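Local coordinates for protein beta-glucuronidase (uncultured Clostridium sp., PDB 6U7J) that hydrolyses beta-D-glucuronides as a family 2 glycoside hydrolase, and probably reactivates estrogens in the gut by removing their glucuronic acid, at residues Arg19-Asn25 and Pro187-Thr193; Glu46-Glu50 and Val77-Arg81. All blocks are in the same frame, centred on the assembly; numbering follows the deposited sequence.

Contact 1: residues Arg19-Asn25 and Pro187-Thr193. Unlike the reference sequence in segment 19-25: Ile21 (reference Met).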
ATOM      1  N   ARG B  19      20.296  32.976  35.277  1.00 38.30           N
ATOM      2  CA  ARG B  19      20.743  32.537  33.963  1.00 36.75           C
ATOM      3  C   ARG B  19      19.583  32.609  32.978  1.00 39.89           C
ATOM      4  O   ARG B  19      18.412  32.471  33.359  1.00 38.63           O
ATOM      5  CB  ARG B  19      21.293  31.106  34.002  1.00 35.92           C
ATOM      6  CG  ARG B  19      22.410  30.845  35.001  1.00 35.65           C
ATOM      7  CD  ARG B  19      22.807  29.377  35.009  1.00 38.66           C
ATOM      8  NE  ARG B  19      23.996  29.098  35.819  1.00 34.16           N
ATOM      9  CZ  ARG B  19      24.878  28.143  35.534  1.00 38.88           C
ATOM     10  NH1 ARG B  19      24.715  27.380  34.454  1.00 38.13           N
ATOM     11  NH2 ARG B  19      25.921  27.942  36.323  1.00 39.32           N
ATOM     12  N   GLN B  20      19.915  32.834  31.709  1.00 33.72           N
ATOM     13  CA  GLN B  20      18.886  32.907  30.685  1.00 36.70           C
ATOM     14  C   GLN B  20      19.379  32.241  29.401  1.00 36.99           C
ATOM     15  O   GLN B  20      20.589  32.145  29.168  1.00 35.14           O
ATOM     16  CB  GLN B  20      18.449  34.348  30.403  1.00 38.58           C
ATOM     17  CG  GLN B  20      17.095  34.417  29.721  1.00 41.85           C
ATOM     18  CD  GLN B  20      16.603  35.832  29.491  1.00 49.43           C
ATOM     19  OE1 GLN B  20      17.392  36.787  29.357  1.00 46.81           O
ATOM     20  NE2 GLN B  20      15.280  35.978  29.443  1.00 47.55           N
ATOM     21  N   ILE B  21      18.425  31.776  28.597  1.00 36.33           N
ATOM     22  CA  ILE B  21      18.680  31.031  27.383  1.00 36.53           C
ATOM     23  C   ILE B  21      18.034  31.768  26.212  1.00 36.80           C
ATOM     24  O   ILE B  21      16.890  32.228  26.315  1.00 36.81           O
ATOM     25  CB  ILE B  21      18.115  29.590  27.447  1.00 39.94           C
ATOM     26  CG1 ILE B  21      18.766  28.785  28.590  1.00 37.55           C
ATOM     27  CG2 ILE B  21      18.225  28.890  26.090  1.00 40.03           C
ATOM     28  CD1 ILE B  21      17.982  27.501  28.930  1.00 37.30           C
ATOM     29  N   LYS B  22      18.751  31.852  25.094  1.00 34.96           N
ATOM     30  CA  LYS B  22      18.190  32.343  23.861  1.00 35.69           C
ATOM     31  C   LYS B  22      18.357  31.266  22.789  1.00 34.90           C
ATOM     32  O   LYS B  22      19.476  30.837  22.492  1.00 33.76           O
ATOM     33  CB  LYS B  22      18.860  33.633  23.409  1.00 36.44           C
ATOM     34  CG  LYS B  22      18.461  34.011  22.029  1.00 41.87           C
ATOM     35  CD  LYS B  22      17.858  35.385  22.013  1.00 49.56           C
ATOM     36  CE  LYS B  22      18.928  36.434  22.274  1.00 47.85           C
ATOM     37  NZ  LYS B  22      18.687  37.599  21.398  1.00 51.67           N
ATOM     38  N   GLU B  23      17.240  30.828  22.211  1.00 34.50           N
ATOM     39  CA  GLU B  23      17.222  29.822  21.177  1.00 36.87           C
ATOM     40  C   GLU B  23      17.556  30.434  19.820  1.00 36.94           C
ATOM     41  O   GLU B  23      16.956  31.426  19.413  1.00 38.11           O
ATOM     42  CB  GLU B  23      15.837  29.150  21.100  1.00 36.75           C
ATOM     43  CG  GLU B  23      15.299  28.688  22.437  1.00 44.39           C
ATOM     44  CD  GLU B  23      15.857  27.331  22.822  1.00 51.18           C
ATOM     45  OE1 GLU B  23      16.021  26.493  21.918  1.00 58.93           O
ATOM     46  OE2 GLU B  23      16.119  27.089  24.014  1.00 59.90           O
ATOM     47  N   LEU B  24      18.483  29.803  19.096  1.00 30.91           N
ATOM     48  CA  LEU B  24      18.832  30.236  17.761  1.00 34.18           C
ATOM     49  C   LEU B  24      18.443  29.203  16.705  1.00 32.93           C
ATOM     50  O   LEU B  24      19.290  28.776  15.915  1.00 32.81           O
ATOM     51  CB  LEU B  24      20.340  30.529  17.663  1.00 30.97           C
ATOM     52  CG  LEU B  24      20.848  31.513  18.717  1.00 38.53           C
ATOM     53  CD1 LEU B  24      22.343  31.679  18.576  1.00 35.61           C
ATOM     54  CD2 LEU B  24      20.126  32.842  18.580  1.00 30.58           C
ATOM     55  N   ASN B  25      17.184  28.795  16.664  1.00 30.81           N
ATOM     56  CA  ASN B  25      16.727  27.763  15.743  1.00 34.01           C
ATOM     57  C   ASN B  25      16.044  28.443  14.545  1.00 35.74           C
ATOM     58  O   ASN B  25      16.656  29.349  13.974  1.00 38.93           O
ATOM     59  CB  ASN B  25      15.879  26.750  16.505  1.00 32.00           C
ATOM     60  CG  ASN B  25      16.650  26.111  17.639  1.00 33.17           C
ATOM     61  OD1 ASN B  25      17.825  25.765  17.494  1.00 33.21           O
ATOM     62  ND2 ASN B  25      16.006  25.978  18.778  1.00 37.37           N
ATOM     63  N   PRO B 187      18.996  21.690  19.188  1.00 31.24           N
ATOM     64  CA  PRO B 187      18.868  23.146  19.353  1.00 33.00           C
ATOM     65  C   PRO B 187      20.211  23.847  19.503  1.00 35.06           C
ATOM     66  O   PRO B 187      21.122  23.345  20.163  1.00 32.03           O
ATOM     67  CB  PRO B 187      18.037  23.283  20.634  1.00 35.77           C
ATOM     68  CG  PRO B 187      17.234  22.031  20.691  1.00 34.27           C
ATOM     69  CD  PRO B 187      18.080  20.952  20.076  1.00 33.80           C
ATOM     70  N   VAL B 188      20.314  25.022  18.876  1.00 34.07           N
ATOM     71  CA  VAL B 188      21.413  25.958  19.085  1.00 29.69           C
ATOM     72  C   VAL B 188      20.956  26.994  20.103  1.00 33.42           C
ATOM     73  O   VAL B 188      19.851  27.537  19.993  1.00 35.47           O
ATOM     74  CB  VAL B 188      21.842  26.636  17.770  1.00 31.22           C
ATOM     75  CG1 VAL B 188      23.057  27.592  18.014  1.00 26.50           C
ATOM     76  CG2 VAL B 188      22.176  25.609  16.724  1.00 25.77           C
ATOM     77  N   ARG B 189      21.794  27.271  21.098  1.00 34.27           N
ATOM     78  CA  ARG B 189      21.412  28.137  22.201  1.00 35.85           C
ATOM     79  C   ARG B 189      22.540  29.114  22.503  1.00 39.02           C
ATOM     80  O   ARG B 189      23.711  28.726  22.544  1.00 38.00           O
ATOM     81  CB  ARG B 189      21.078  27.323  23.464  1.00 34.25           C
ATOM     82  CG  ARG B 189      20.134  26.157  23.235  1.00 41.57           C
ATOM     83  CD  ARG B 189      19.407  25.745  24.515  1.00 49.08           C
ATOM     84  NE  ARG B 189      18.636  24.512  24.345  1.00 59.62           N
ATOM     85  CZ  ARG B 189      17.431  24.279  24.865  1.00 58.91           C
ATOM     86  NH1 ARG B 189      16.820  25.195  25.614  1.00 54.90           N
ATOM     87  NH2 ARG B 189      16.834  23.116  24.630  1.00 54.92           N
ATOM     88  N   LEU B 190      22.183  30.384  22.685  1.00 34.94           N
ATOM     89  CA  LEU B 190      23.045  31.367  23.332  1.00 35.50           C
ATOM     90  C   LEU B 190      22.495  31.598  24.736  1.00 35.46           C
ATOM     91  O   LEU B 190      21.318  31.933  24.890  1.00 37.24           O
ATOM     92  CB  LEU B 190      23.087  32.678  22.550  1.00 34.01           C
ATOM     93  CG  LEU B 190      23.998  33.751  23.160  1.00 36.42           C
ATOM     94  CD1 LEU B 190      25.464  33.459  22.851  1.00 34.00           C
ATOM     95  CD2 LEU B 190      23.616  35.131  22.664  1.00 35.43           C
ATOM     96  N   TYR B 191      23.332  31.412  25.754  1.00 35.40           N
ATOM     97  CA  TYR B 191      22.854  31.540  27.119  1.00 34.01           C
ATOM     98  C   TYR B 191      23.837  32.351  27.967  1.00 34.77           C
ATOM     99  O   TYR B 191      25.025  32.426  27.661  1.00 33.21           O
ATOM    100  CB  TYR B 191      22.589  30.166  27.746  1.00 32.68           C
ATOM    101  CG  TYR B 191      23.781  29.299  28.114  1.00 33.56           C
ATOM    102  CD1 TYR B 191      24.397  29.414  29.372  1.00 33.01           C
ATOM    103  CD2 TYR B 191      24.219  28.293  27.268  1.00 31.78           C
ATOM    104  CE1 TYR B 191      25.449  28.586  29.745  1.00 30.33           C
ATOM    105  CE2 TYR B 191      25.273  27.451  27.629  1.00 33.27           C
ATOM    106  CZ  TYR B 191      25.884  27.602  28.877  1.00 37.57           C
ATOM    107  OH  TYR B 191      26.931  26.781  29.252  1.00 35.48           O
ATOM    108  N   CYS B 192      23.325  32.960  29.043  1.00 31.70           N
ATOM    109  CA  CYS B 192      24.139  33.793  29.908  1.00 40.25           C
ATOM    110  C   CYS B 192      24.169  33.245  31.336  1.00 39.08           C
ATOM    111  O   CYS B 192      23.270  32.509  31.764  1.00 40.62           O
ATOM    112  CB  CYS B 192      23.672  35.285  29.881  1.00 32.33           C
ATOM    113  SG  CYS B 192      22.076  35.683  30.606  1.00 43.04           S
ATOM    114  N   THR B 193      25.263  33.536  32.040  1.00 38.95           N
ATOM    115  CA  THR B 193      25.442  33.278  33.464  1.00 40.31           C
ATOM    116  C   THR B 193      26.209  34.439  34.086  1.00 40.96           C
ATOM    117  O   THR B 193      26.836  35.237  33.374  1.00 36.57           O
ATOM    118  CB  THR B 193      26.214  31.980  33.771  1.00 40.40           C
ATOM    119  OG1 THR B 193      27.612  32.164  33.509  1.00 37.48           O
ATOM    120  CG2 THR B 193      25.682  30.753  32.996  1.00 41.32           C
TER
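Glu23 bends at its second torsion (chi2 -83°) and Arg189 stays extended from CG to NE, so the two side chains run side by side and form a salt bridge, OE2 of Glu23 lying 2.6 Å from NH1 of Arg189. The carboxylate stands over a face of the guanidinium, the two planes being 81° apart, which excludes a flat two-pronged pairing; CG2 of Ile21 meets the guanidinium at its edge. In Asn25, CG is anti to the carbonyl carbon (chi1 -59°), and this turns OD1 back to accept from the backbone N of Val188 at 2.9 Å. The amide thereby continues the antiparallel ladder beyond the strand segment 20-23. Before it, Leu24 N donates to Val188 O (2.8 Å), and Lys22 and Leu190 form a hydrogen-bonded pair with both bonds made. Farther along, Cys192 N reaches Gln20 O at 2.9 Å, whereas the return bond is weak. CG2 of Thr193 sits 3.7 Å from NE of Arg19, over one face of a guanidinium whose charge is met by Asp274. Leu24 CD1 packs on Leu190 CB (4.2 Å), and both leucines touch Phe83 of strand 76-85. The pairing belongs to the jelly-roll-like sugar-binding domain of family 2 enzymes. Arg189 also bridges to Glu347 of helix 346-355. Gln20 bonds its counterpart in a second subunit, and Ile21 O bonds Lys22 NZ of that subunit. Strand 188-193 lies between strands 20-32 and 93-98, to both of which it is antiparallel.

Contact 2: residues Glu46-Glu50 and Val77-Arg81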
ATOM      1  N   GLU B  46      34.419  34.648   5.542  1.00 42.26           N
ATOM      2  CA  GLU B  46      34.863  36.025   5.762  1.00 42.38           C
ATOM      3  C   GLU B  46      33.799  37.062   5.435  1.00 42.60           C
ATOM      4  O   GLU B  46      33.977  38.232   5.778  1.00 46.38           O
ATOM      5  CB  GLU B  46      36.115  36.320   4.941  1.00 42.64           C
ATOM      6  CG  GLU B  46      37.290  35.434   5.291  1.00 47.54           C
ATOM      7  CD  GLU B  46      38.593  35.956   4.725  1.00 48.72           C
ATOM      8  OE1 GLU B  46      38.546  36.604   3.661  1.00 47.98           O
ATOM      9  OE2 GLU B  46      39.656  35.717   5.345  1.00 52.13           O
ATOM     10  N   LYS B  47      32.707  36.670   4.794  1.00 39.58           N
ATOM     11  CA  LYS B  47      31.646  37.593   4.426  1.00 44.31           C
ATOM     12  C   LYS B  47      30.340  36.814   4.399  1.00 43.60           C
ATOM     13  O   LYS B  47      30.356  35.577   4.386  1.00 41.22           O
ATOM     14  CB  LYS B  47      31.945  38.257   3.069  1.00 49.17           C
ATOM     15  CG  LYS B  47      31.792  37.353   1.833  1.00 52.48           C
ATOM     16  CD  LYS B  47      32.972  36.371   1.638  1.00 52.27           C
ATOM     17  CE  LYS B  47      32.821  35.532   0.336  1.00 51.93           C
ATOM     18  NZ  LYS B  47      34.087  34.794  -0.019  1.00 61.43           N
ATOM     19  N   PRO B  48      29.194  37.498   4.444  1.00 40.73           N
ATOM     20  CA  PRO B  48      27.908  36.785   4.436  1.00 44.26           C
ATOM     21  C   PRO B  48      27.790  35.811   3.269  1.00 42.42           C
ATOM     22  O   PRO B  48      28.287  36.062   2.169  1.00 41.43           O
ATOM     23  CB  PRO B  48      26.885  37.920   4.337  1.00 40.79           C
ATOM     24  CG  PRO B  48      27.540  39.047   5.094  1.00 40.35           C
ATOM     25  CD  PRO B  48      29.027  38.919   4.812  1.00 43.42           C
ATOM     26  N   LEU B  49      27.152  34.669   3.531  1.00 40.17           N
ATOM     27  CA  LEU B  49      26.951  33.664   2.491  1.00 37.95           C
ATOM     28  C   LEU B  49      26.100  34.221   1.355  1.00 35.74           C
ATOM     29  O   LEU B  49      25.131  34.948   1.586  1.00 36.28           O
ATOM     30  CB  LEU B  49      26.279  32.416   3.073  1.00 33.75           C
ATOM     31  CG  LEU B  49      27.088  31.521   4.011  1.00 35.90           C
ATOM     32  CD1 LEU B  49      26.293  30.228   4.353  1.00 35.31           C
ATOM     33  CD2 LEU B  49      28.455  31.185   3.432  1.00 34.02           C
ATOM     34  N   GLU B  50      26.477  33.871   0.123  1.00 37.04           N
ATOM     35  CA  GLU B  50      25.780  34.257  -1.098  1.00 40.81           C
ATOM     36  C   GLU B  50      25.274  33.017  -1.823  1.00 39.66           C
ATOM     37  O   GLU B  50      25.833  31.926  -1.682  1.00 38.36           O
ATOM     38  CB  GLU B  50      26.694  35.049  -2.048  1.00 41.77           C
ATOM     39  CG  GLU B  50      26.923  36.493  -1.624  1.00 49.68           C
ATOM     40  CD  GLU B  50      28.173  37.109  -2.233  1.00 52.63           C
ATOM     41  OE1 GLU B  50      28.535  36.743  -3.377  1.00 51.44           O
ATOM     42  OE2 GLU B  50      28.794  37.968  -1.560  1.00 54.81           O
ATOM     43  N   VAL B  77      29.003  21.465   4.170  1.00 27.92           N
ATOM     44  CA  VAL B  77      27.983  22.454   3.860  1.00 29.77           C
ATOM     45  C   VAL B  77      28.136  23.612   4.837  1.00 31.56           C
ATOM     46  O   VAL B  77      28.844  23.516   5.841  1.00 29.80           O
ATOM     47  CB  VAL B  77      26.556  21.868   3.921  1.00 32.81           C
ATOM     48  CG1 VAL B  77      26.437  20.675   2.967  1.00 26.73           C
ATOM     49  CG2 VAL B  77      26.197  21.443   5.362  1.00 28.66           C
ATOM     50  N   TRP B  78      27.427  24.702   4.545  1.00 28.84           N
ATOM     51  CA  TRP B  78      27.594  25.967   5.246  1.00 32.80           C
ATOM     52  C   TRP B  78      26.235  26.491   5.679  1.00 32.49           C
ATOM     53  O   TRP B  78      25.335  26.667   4.847  1.00 31.77           O
ATOM     54  CB  TRP B  78      28.310  26.983   4.345  1.00 30.82           C
ATOM     55  CG  TRP B  78      29.705  26.555   4.094  1.00 33.49           C
ATOM     56  CD1 TRP B  78      30.138  25.663   3.156  1.00 32.90           C
ATOM     57  CD2 TRP B  78      30.858  26.953   4.836  1.00 33.08           C
ATOM     58  NE1 TRP B  78      31.500  25.486   3.262  1.00 32.15           N
ATOM     59  CE2 TRP B  78      31.967  26.270   4.286  1.00 33.47           C
ATOM     60  CE3 TRP B  78      31.063  27.815   5.922  1.00 31.87           C
ATOM     61  CZ2 TRP B  78      33.268  26.437   4.775  1.00 32.40           C
ATOM     62  CZ3 TRP B  78      32.355  27.985   6.401  1.00 34.32           C
ATOM     63  CH2 TRP B  78      33.442  27.301   5.822  1.00 33.54           C
ATOM     64  N   TYR B  79      26.084  26.722   6.974  1.00 27.49           N
ATOM     65  CA  TYR B  79      24.912  27.356   7.550  1.00 30.86           C
ATOM     66  C   TYR B  79      25.283  28.749   8.035  1.00 29.98           C
ATOM     67  O   TYR B  79      26.412  28.980   8.486  1.00 32.89           O
ATOM     68  CB  TYR B  79      24.388  26.587   8.755  1.00 30.72           C
ATOM     69  CG  TYR B  79      23.699  25.257   8.519  1.00 28.69           C
ATOM     70  CD1 TYR B  79      22.329  25.131   8.717  1.00 28.17           C
ATOM     71  CD2 TYR B  79      24.418  24.118   8.167  1.00 27.27           C
ATOM     72  CE1 TYR B  79      21.682  23.922   8.543  1.00 26.42           C
ATOM     73  CE2 TYR B  79      23.774  22.889   8.000  1.00 27.65           C
ATOM     74  CZ  TYR B  79      22.403  22.808   8.183  1.00 27.60           C
ATOM     75  OH  TYR B  79      21.733  21.613   8.026  1.00 28.20           O
ATOM     76  N   GLU B  80      24.310  29.656   8.024  1.00 29.49           N
ATOM     77  CA  GLU B  80      24.559  30.985   8.560  1.00 31.03           C
ATOM     78  C   GLU B  80      23.268  31.597   9.071  1.00 30.63           C
ATOM     79  O   GLU B  80      22.209  31.417   8.462  1.00 28.77           O
ATOM     80  CB  GLU B  80      25.169  31.902   7.497  1.00 30.09           C
ATOM     81  CG  GLU B  80      25.480  33.285   7.984  1.00 31.93           C
ATOM     82  CD  GLU B  80      26.395  34.002   7.018  1.00 37.86           C
ATOM     83  OE1 GLU B  80      27.627  33.897   7.196  1.00 39.23           O
ATOM     84  OE2 GLU B  80      25.882  34.625   6.060  1.00 39.86           O
ATOM     85  N   ARG B  81      23.366  32.319  10.187  1.00 25.44           N
ATOM     86  CA  ARG B  81      22.274  33.175  10.629  1.00 26.39           C
ATOM     87  C   ARG B  81      22.843  34.314  11.466  1.00 31.23           C
ATOM     88  O   ARG B  81      24.031  34.346  11.794  1.00 32.47           O
ATOM     89  CB  ARG B  81      21.212  32.386  11.408  1.00 28.66           C
ATOM     90  CG  ARG B  81      21.634  31.947  12.800  1.00 30.13           C
ATOM     91  CD  ARG B  81      20.434  31.609  13.660  1.00 28.74           C
ATOM     92  NE  ARG B  81      19.800  32.820  14.181  1.00 37.79           N
ATOM     93  CZ  ARG B  81      18.584  32.868  14.717  1.00 35.96           C
ATOM     94  NH1 ARG B  81      17.831  31.773  14.810  1.00 36.35           N
ATOM     95  NH2 ARG B  81      18.115  34.019  15.152  1.00 33.02           N
TER
HETATM   96  O   HOH W   1      29.811  33.104   5.818  1.00 42.90           O
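Glu80 and Leu49 make the one direct hydrogen bond of this contact: the backbone N of Leu49 donates to OE2 of Glu80 at 2.8 Å, with an N-H...O angle of 163°. The proton arrives on the syn side of the carboxylate, 29° out of its plane. Glu80 reaches the loop because its chain is extended, with CG anti to the backbone N (chi1 -179°). A water adds a second link between the segments, lying 2.9 Å from Lys47 O and 2.7 Å from Glu80 OE1. CA of Pro48 also lies close to the carboxylate, 3.4 Å from Glu80 OE2. Apolar packing accompanies these polar contacts. The side chains of Leu49 and Glu80 run alongside one another, pointing opposite ways, which brings CD1 of Leu49 to 3.7 Å from CB of Glu80 and 3.8 Å from CB of Trp78. The indole of Trp78 turns elsewhere, to edge-to-face contacts with Phe40 and Trp44. Glu80 OE1 has further partners in Arg138, by a salt bridge, and Thr140, both on strand 135-144. Held by a backbone amide on one oxygen and by Arg138 on the other, the buried carboxylate is probably ionised, and it couples a loop without regular structure to the strand behind it.

How the contacts relate
From the N terminus, the chain enters strand 20-32 with residues 19-25, the first half of contact 1, and passes helix 38-41 to the loop 46-50. Contact 2 closes a short loop when strand 76-85 arrives with residues 77-81. After about a hundred further residues strand 188-193 returns to close contact 1, so the smaller closure lies within the larger. Their centres are about 21 Å apart, yet both reach one antiparallel sheet, in which strands 20-32 and 76-85 are neighbours, and they meet where Asn25 O takes a weak hydrogen bond from Arg81 NH1. Contact 1 pairs an early strand of the sugar-binding domain with a late one, whereas contact 2 fastens a loop to the sheet.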